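Putative translation initiation inhibitor (Salmonella typhimurium, PDB 3GTZ) is of unknown function but belongs to the RutC (YjgF/YER057c/UK114) family and may inhibit translation initiation. Local coordinates at the interface of chains A and B. Numbering follows the deposited sequence. Chains: chain A/B, Putative translation initiation inhibitor.

Contact 1: the interface of chains A and B. Residues chain A 60-63, 89-93; chain B 5, 7, 10, 13-15, 18.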
loop_
_atom_site.group_PDB
_atom_site.type_symbol
_atom_site.label_atom_id
_atom_site.label_comp_id
_atom_site.label_asym_id
_atom_site.label_seq_id
_atom_site.Cartn_x
_atom_site.Cartn_y
_atom_site.Cartn_z
ATOM N N SER A 60 19.344 1.703 4.374
ATOM C CA SER A 60 19.330 0.729 5.450
ATOM C C SER A 60 18.137 0.940 6.309
ATOM O O SER A 60 17.922 0.115 7.167
ATOM C CB SER A 60 20.531 0.856 6.417
ATOM O OG SER A 60 21.568 1.595 5.862
ATOM N N ARG A 61 17.437 2.073 6.152
ATOM C CA ARG A 61 16.355 2.441 7.051
ATOM C C ARG A 61 14.992 2.289 6.399
ATOM O O ARG A 61 14.009 2.773 6.920
ATOM C CB ARG A 61 16.530 3.864 7.557
ATOM C CG ARG A 61 17.915 4.173 8.233
ATOM C CD ARG A 61 17.877 4.157 9.745
ATOM N NE ARG A 61 17.014 5.216 10.258
ATOM C CZ ARG A 61 16.396 5.205 11.442
ATOM N NH1 ARG A 61 16.534 4.187 12.269
ATOM N NH2 ARG A 61 15.625 6.223 11.798
ATOM N N ILE A 62 14.918 1.593 5.274
ATOM C CA ILE A 62 13.658 1.448 4.584
ATOM C C ILE A 62 12.923 0.320 5.275
ATOM O O ILE A 62 13.516 -0.708 5.584
ATOM C CB ILE A 62 13.843 1.103 3.108
ATOM C CG1 ILE A 62 14.511 2.251 2.360
ATOM C CG2 ILE A 62 12.507 0.730 2.461
ATOM C CD1 ILE A 62 15.016 1.865 0.974
ATOM N N LEU A 63 11.623 0.497 5.480
ATOM C CA LEU A 63 10.823 -0.450 6.238
ATOM C C LEU A 63 10.068 -1.413 5.344
ATOM O O LEU A 63 10.101 -2.608 5.570
ATOM C CB LEU A 63 9.851 0.304 7.127
ATOM C CG LEU A 63 10.481 1.332 8.058
ATOM C CD1 LEU A 63 9.388 2.204 8.672
ATOM C CD2 LEU A 63 11.254 0.596 9.120
ATOM N N GLY A 89 21.210 -7.974 5.188
ATOM C CA GLY A 89 20.885 -7.861 6.620
ATOM C C GLY A 89 20.061 -6.633 7.027
ATOM O O GLY A 89 19.637 -6.543 8.176
ATOM N N HIS A 90 19.842 -5.688 6.108
ATOM C CA HIS A 90 19.129 -4.451 6.427
ATOM C C HIS A 90 18.034 -4.162 5.379
ATOM O O HIS A 90 17.655 -3.032 5.151
ATOM C CB HIS A 90 20.125 -3.300 6.532
ATOM C CG HIS A 90 21.080 -3.449 7.663
ATOM N ND1 HIS A 90 20.806 -2.989 8.934
ATOM C CD2 HIS A 90 22.288 -4.062 7.737
ATOM C CE1 HIS A 90 21.813 -3.288 9.733
ATOM N NE2 HIS A 90 22.729 -3.932 9.030
ATOM N N ALA A 91 17.536 -5.216 4.762
ATOM C CA ALA A 91 16.549 -5.117 3.708
ATOM C C ALA A 91 15.111 -4.930 4.281
ATOM O O ALA A 91 14.756 -5.492 5.317
ATOM C CB ALA A 91 16.606 -6.386 2.860
ATOM N N PRO A 92 14.256 -4.203 3.570
ATOM C CA PRO A 92 12.885 -4.087 4.033
ATOM C C PRO A 92 12.029 -5.302 3.663
ATOM O O PRO A 92 12.489 -6.195 2.938
ATOM C CB PRO A 92 12.400 -2.866 3.296
ATOM C CG PRO A 92 13.142 -2.926 1.997
ATOM C CD PRO A 92 14.481 -3.514 2.296
ATOM N N VAL A 93 10.799 -5.345 4.174
ATOM C CA VAL A 93 9.765 -6.224 3.620
ATOM C C VAL A 93 9.559 -5.814 2.179
ATOM O O VAL A 93 9.585 -4.648 1.844
ATOM C CB VAL A 93 8.419 -6.147 4.395
ATOM C CG1 VAL A 93 7.365 -7.056 3.759
ATOM C CG2 VAL A 93 8.617 -6.564 5.822
ATOM N N ILE B 5 14.991 0.126 14.541
ATOM C CA ILE B 5 14.371 -0.794 13.605
ATOM C C ILE B 5 14.795 -2.186 13.974
ATOM O O ILE B 5 15.987 -2.462 14.055
ATOM C CB ILE B 5 14.844 -0.555 12.139
ATOM C CG1 ILE B 5 14.410 0.816 11.621
ATOM C CG2 ILE B 5 14.257 -1.590 11.197
ATOM C CD1 ILE B 5 14.856 1.098 10.183
ATOM N N ARG B 7 14.494 -6.117 12.619
ATOM C CA ARG B 7 14.176 -6.987 11.483
ATOM C C ARG B 7 14.216 -8.481 11.879
ATOM O O ARG B 7 15.177 -8.913 12.503
ATOM C CB ARG B 7 15.157 -6.705 10.342
ATOM C CG ARG B 7 15.229 -5.202 9.951
ATOM C CD ARG B 7 16.077 -4.916 8.724
ATOM N NE ARG B 7 16.271 -3.468 8.528
ATOM C CZ ARG B 7 15.562 -2.707 7.691
ATOM N NH1 ARG B 7 14.613 -3.232 6.935
ATOM N NH2 ARG B 7 15.797 -1.408 7.609
ATOM N N ALA B 10 16.305 -11.638 8.704
ATOM C CA ALA B 10 16.974 -10.664 7.878
ATOM C C ALA B 10 18.008 -11.331 6.952
ATOM O O ALA B 10 19.112 -11.637 7.356
ATOM C CB ALA B 10 17.656 -9.617 8.784
ATOM N N ARG B 13 18.732 -10.364 0.638
ATOM C CA ARG B 13 17.890 -9.649 -0.318
ATOM C C ARG B 13 16.522 -9.236 0.207
ATOM O O ARG B 13 15.857 -8.436 -0.421
ATOM C CB ARG B 13 17.747 -10.467 -1.603
ATOM C CG ARG B 13 19.095 -10.622 -2.319
ATOM C CD ARG B 13 19.165 -11.777 -3.291
ATOM N NE ARG B 13 20.489 -11.814 -3.915
ATOM C CZ ARG B 13 20.874 -12.630 -4.906
ATOM N NH1 ARG B 13 20.045 -13.518 -5.437
ATOM N NH2 ARG B 13 22.111 -12.537 -5.374
ATOM N N TRP B 14 16.117 -9.751 1.366
ATOM C CA TRP B 14 14.835 -9.385 1.964
ATOM C C TRP B 14 14.848 -9.648 3.450
ATOM O O TRP B 14 15.740 -10.328 3.932
ATOM C CB TRP B 14 13.679 -10.162 1.295
ATOM C CG TRP B 14 14.048 -11.546 0.936
ATOM C CD1 TRP B 14 14.481 -12.005 -0.295
ATOM C CD2 TRP B 14 14.076 -12.663 1.813
ATOM N NE1 TRP B 14 14.767 -13.357 -0.229
ATOM C CE2 TRP B 14 14.520 -13.788 1.053
ATOM C CE3 TRP B 14 13.747 -12.840 3.157
ATOM C CZ2 TRP B 14 14.643 -15.069 1.610
ATOM C CZ3 TRP B 14 13.866 -14.102 3.715
ATOM C CH2 TRP B 14 14.318 -15.207 2.944
ATOM N N SER B 15 13.872 -9.059 4.158
ATOM C CA SER B 15 13.510 -9.418 5.533
ATOM C C SER B 15 12.064 -9.953 5.553
ATOM O O SER B 15 11.217 -9.521 4.757
ATOM C CB SER B 15 13.595 -8.213 6.453
ATOM O OG SER B 15 14.927 -7.834 6.736
ATOM N N VAL B 18 9.410 -6.667 9.796
ATOM C CA VAL B 18 10.107 -5.443 10.197
ATOM C C VAL B 18 9.269 -4.668 11.211
ATOM O O VAL B 18 8.076 -4.496 11.013
ATOM C CB VAL B 18 10.367 -4.547 8.982
ATOM C CG1 VAL B 18 10.804 -3.200 9.411
ATOM C CG2 VAL B 18 11.406 -5.138 8.077
#
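This contact belongs to the subunit interface of a RutC (YjgF/YER057c/UK114) family protein, a family of homotrimers. The N-terminal part of chain B, with short strand 6-7, the stretch 13-15 and strand 17-20, lies against two pieces of chain A: the 3-10 helix 59-61 with the start of strand 62-69, and the loop that leads into strand 93-98. B:Arg7 is the main side chain. Its CG is anti to the carbonyl carbon (chi1 -53°), and the chain runs extended to NE, so the guanidinium reaches across tip first. There it meets main-chain oxygens. B:Arg7 NH1 and NH2 grip A:Ile62 O end-on, both at 3.1 Å and in the guanidinium plane. The NH1 bond lies nearly along the C=O axis. B:Arg7 NH2 also bonds A:Ser60 O at 2.7 Å, and B:Arg7 NH1 bonds A:Ala91 O at 2.8 Å. These two oxygens are tilted out of the guanidinium plane, and both bonds are bent at the hydrogen. A:His90 O sits over the centre of one face of the B:Arg7 guanidinium, 3.3 Å above the plane; B:Ile5 CG2 covers the opposite face near the rim. Both faces thus carry a neighbour, which should limit tilting of the group, and the cluster of carbonyls probably favours the charged arginine. A:Ala91 O accepts a second bond from the hydroxyl OG of B:Ser15, 2.7 Å away, in the carbonyl plane on a lone pair. The methyl CB of A:Ala91 touches B:Trp14 at its backbone CA, not at the indole. Beside the arginine, CD2 of A:Leu63 meets two chain B tips: B:Ile5 CD1 obliquely at 3.8 Å, and CG1 of B:Val18, whose side chain crosses it at about a right angle.

Contact 2: the interface of chains A and B. Residues chain A 75, 94-98; chain B 27, 68, 99-102, 109.
The apolar centre is formed by A:Phe75 and B:Met102, at the subunit interface of this RutC (YjgF/YER057c/UK114) family protein. A:Phe75 begins helix 75-85. Its CG is anti to the carbonyl carbon (chi1 -80°), and the ring tip points to the loop of chain B. A:Phe75 CZ touches B:Met102 CA at 3.6 Å. The two side chains slide past each other in opposite directions, and B:Met102 CG lies over the centre of one face of the A:Phe75 ring, 4.0 Å above the plane. B:Met102 has CG anti to the backbone N (chi1 -178°) and stays extended beyond it, so its chain runs on past the ring. Within chain A, the methyl CG2 of A:Thr96 meets the phenylalanine ring at its edge, in plane. A second apolar pair is made by A:Val97 of strand 93-98 and B:Phe68. Methyl CG1 of A:Val97, anti to its own carbonyl carbon, lies over the face of the B:Phe68 ring, above its centre and 4.1 Å from the plane. The two side chains cross at about a right angle. At the polar rim, A:Gln98 and B:Gly100 form an antiparallel beta bridge. A:Gln98 N donates to B:Gly100 O at 2.9 Å and nearly straight, 169° at H. B:Gly100 N returns a bond to A:Gln98 O at 3.1 Å, more bent. Each donor lies in the carbonyl plane on a lone pair. Toward the other end of the strand, A:Cys95 CB rests 3.7 Å from the hydroxyl OG1 of B:Thr27.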
loop_
_atom_site.group_PDB
_atom_site.type_symbol
_atom_site.label_atom_id
_atom_site.label_comp_id
_atom_site.label_asym_id
_atom_site.label_seq_id
_atom_site.Cartn_x
_atom_site.Cartn_y
_atom_site.Cartn_z
ATOM N N PHE A 75 10.225 -9.135 -14.302
ATOM C CA PHE A 75 10.606 -9.598 -12.944
ATOM C C PHE A 75 12.132 -9.827 -12.746
ATOM O O PHE A 75 12.698 -9.434 -11.719
ATOM C CB PHE A 75 9.877 -10.900 -12.568
ATOM C CG PHE A 75 8.439 -10.723 -12.090
ATOM C CD1 PHE A 75 8.092 -9.770 -11.150
ATOM C CD2 PHE A 75 7.431 -11.586 -12.528
ATOM C CE1 PHE A 75 6.755 -9.647 -10.682
ATOM C CE2 PHE A 75 6.102 -11.462 -12.060
ATOM C CZ PHE A 75 5.775 -10.486 -11.148
ATOM N N ARG A 94 9.428 -6.791 1.306
ATOM C CA ARG A 94 9.353 -6.526 -0.113
ATOM C C ARG A 94 8.195 -7.275 -0.690
ATOM O O ARG A 94 7.839 -8.360 -0.245
ATOM C CB ARG A 94 10.641 -6.939 -0.837
ATOM C CG ARG A 94 10.499 -6.904 -2.362
ATOM C CD ARG A 94 11.756 -6.554 -3.041
ATOM N NE ARG A 94 12.531 -7.717 -3.412
ATOM C CZ ARG A 94 12.490 -8.306 -4.598
ATOM N NH1 ARG A 94 11.686 -7.870 -5.545
ATOM N NH2 ARG A 94 13.250 -9.373 -4.827
ATOM N N CYS A 95 7.640 -6.698 -1.728
ATOM C CA CYS A 95 6.450 -7.205 -2.296
ATOM C C CYS A 95 6.409 -6.693 -3.751
ATOM O O CYS A 95 6.483 -5.482 -3.997
ATOM C CB CYS A 95 5.344 -6.664 -1.403
ATOM S SG CYS A 95 3.833 -6.563 -2.134
ATOM N N THR A 96 6.369 -7.629 -4.698
ATOM C CA THR A 96 6.354 -7.315 -6.110
ATOM C C THR A 96 5.097 -7.850 -6.775
ATOM O O THR A 96 4.790 -9.030 -6.643
ATOM C CB THR A 96 7.555 -7.940 -6.808
ATOM O OG1 THR A 96 8.731 -7.678 -6.040
ATOM C CG2 THR A 96 7.742 -7.347 -8.163
ATOM N N VAL A 97 4.387 -6.982 -7.491
ATOM C CA VAL A 97 3.211 -7.366 -8.257
ATOM C C VAL A 97 3.179 -6.666 -9.596
ATOM O O VAL A 97 3.768 -5.609 -9.750
ATOM C CB VAL A 97 1.930 -6.988 -7.530
ATOM C CG1 VAL A 97 1.914 -7.608 -6.147
ATOM C CG2 VAL A 97 1.762 -5.447 -7.481
ATOM N N GLN A 98 2.450 -7.241 -10.554
ATOM C CA GLN A 98 2.335 -6.672 -11.901
ATOM C C GLN A 98 1.014 -5.975 -12.029
ATOM O O GLN A 98 0.018 -6.517 -11.682
ATOM C CB GLN A 98 2.433 -7.759 -12.953
ATOM C CG GLN A 98 2.382 -7.247 -14.372
ATOM C CD GLN A 98 0.979 -7.143 -14.903
ATOM O OE1 GLN A 98 0.123 -7.930 -14.549
ATOM N NE2 GLN A 98 0.740 -6.175 -15.761
ATOM N N THR B 27 4.601 -9.247 4.513
ATOM C CA THR B 27 3.825 -9.879 3.440
ATOM C C THR B 27 3.687 -11.389 3.651
ATOM O O THR B 27 4.667 -12.060 3.849
ATOM C CB THR B 27 4.498 -9.759 2.086
ATOM O OG1 THR B 27 4.908 -8.418 1.867
ATOM C CG2 THR B 27 3.519 -10.188 0.966
ATOM N N PHE B 68 -3.813 -9.173 -2.531
ATOM C CA PHE B 68 -3.672 -9.277 -3.992
ATOM C C PHE B 68 -4.108 -10.659 -4.464
ATOM O O PHE B 68 -3.669 -11.672 -3.943
ATOM C CB PHE B 68 -2.233 -9.035 -4.422
ATOM C CG PHE B 68 -1.752 -7.677 -4.111
ATOM C CD1 PHE B 68 -2.075 -6.613 -4.938
ATOM C CD2 PHE B 68 -0.991 -7.438 -2.981
ATOM C CE1 PHE B 68 -1.633 -5.338 -4.665
ATOM C CE2 PHE B 68 -0.541 -6.144 -2.692
ATOM C CZ PHE B 68 -0.868 -5.098 -3.539
ATOM N N ALA B 99 -4.148 -8.495 -9.265
ATOM C CA ALA B 99 -2.973 -8.173 -10.042
ATOM C C ALA B 99 -2.150 -9.441 -10.284
ATOM O O ALA B 99 -2.401 -10.487 -9.664
ATOM C CB ALA B 99 -2.158 -7.136 -9.304
ATOM N N GLY B 100 -1.181 -9.357 -11.189
ATOM C CA GLY B 100 -0.251 -10.452 -11.415
ATOM C C GLY B 100 0.691 -10.683 -10.233
ATOM O O GLY B 100 1.292 -9.736 -9.689
ATOM N N LEU B 101 0.828 -11.944 -9.833
ATOM C CA LEU B 101 1.728 -12.324 -8.741
ATOM C C LEU B 101 3.016 -12.930 -9.319
ATOM O O LEU B 101 3.053 -13.252 -10.496
ATOM C CB LEU B 101 1.003 -13.268 -7.782
ATOM C CG LEU B 101 0.100 -12.627 -6.707
ATOM C CD1 LEU B 101 -0.454 -11.256 -7.076
ATOM C CD2 LEU B 101 -1.037 -13.557 -6.348
ATOM N N MET B 102 4.070 -13.051 -8.517
ATOM C CA MET B 102 5.398 -13.411 -9.044
ATOM C C MET B 102 5.543 -14.913 -9.323
ATOM O O MET B 102 6.046 -15.318 -10.370
ATOM C CB MET B 102 6.533 -12.911 -8.117
ATOM C CG MET B 102 7.971 -13.228 -8.643
ATOM S SD MET B 102 9.395 -12.257 -7.974
ATOM C CE MET B 102 10.727 -13.280 -8.647
ATOM N N GLU B 109 -1.770 -13.201 -2.096
ATOM C CA GLU B 109 -0.630 -12.612 -1.386
ATOM C C GLU B 109 -1.146 -11.445 -0.516
ATOM O O GLU B 109 -1.874 -10.581 -1.009
ATOM C CB GLU B 109 0.362 -12.095 -2.431
ATOM C CG GLU B 109 1.769 -11.892 -1.962
ATOM C CD GLU B 109 2.774 -11.757 -3.116
ATOM O OE1 GLU B 109 3.742 -10.986 -2.929
ATOM O OE2 GLU B 109 2.611 -12.402 -4.198
#

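Contact 1 and contact 2 are parts of one A-B interface, and their C-alpha centres lie about 18 Å apart. Strand 93-98 of chain A joins them: its first residue, A:Val93, belongs to contact 1, and the rest of it runs through contact 2. In chain B, strand 62-69 supplies B:Phe68 to contact 2, while in chain A the start of that strand serves contact 1. The two chains thus use this strand at opposite ends, and the interface is not an exact two-fold. This suits the deposited assembly of three copies, where each subunit could offer one surface to each neighbour around a ring.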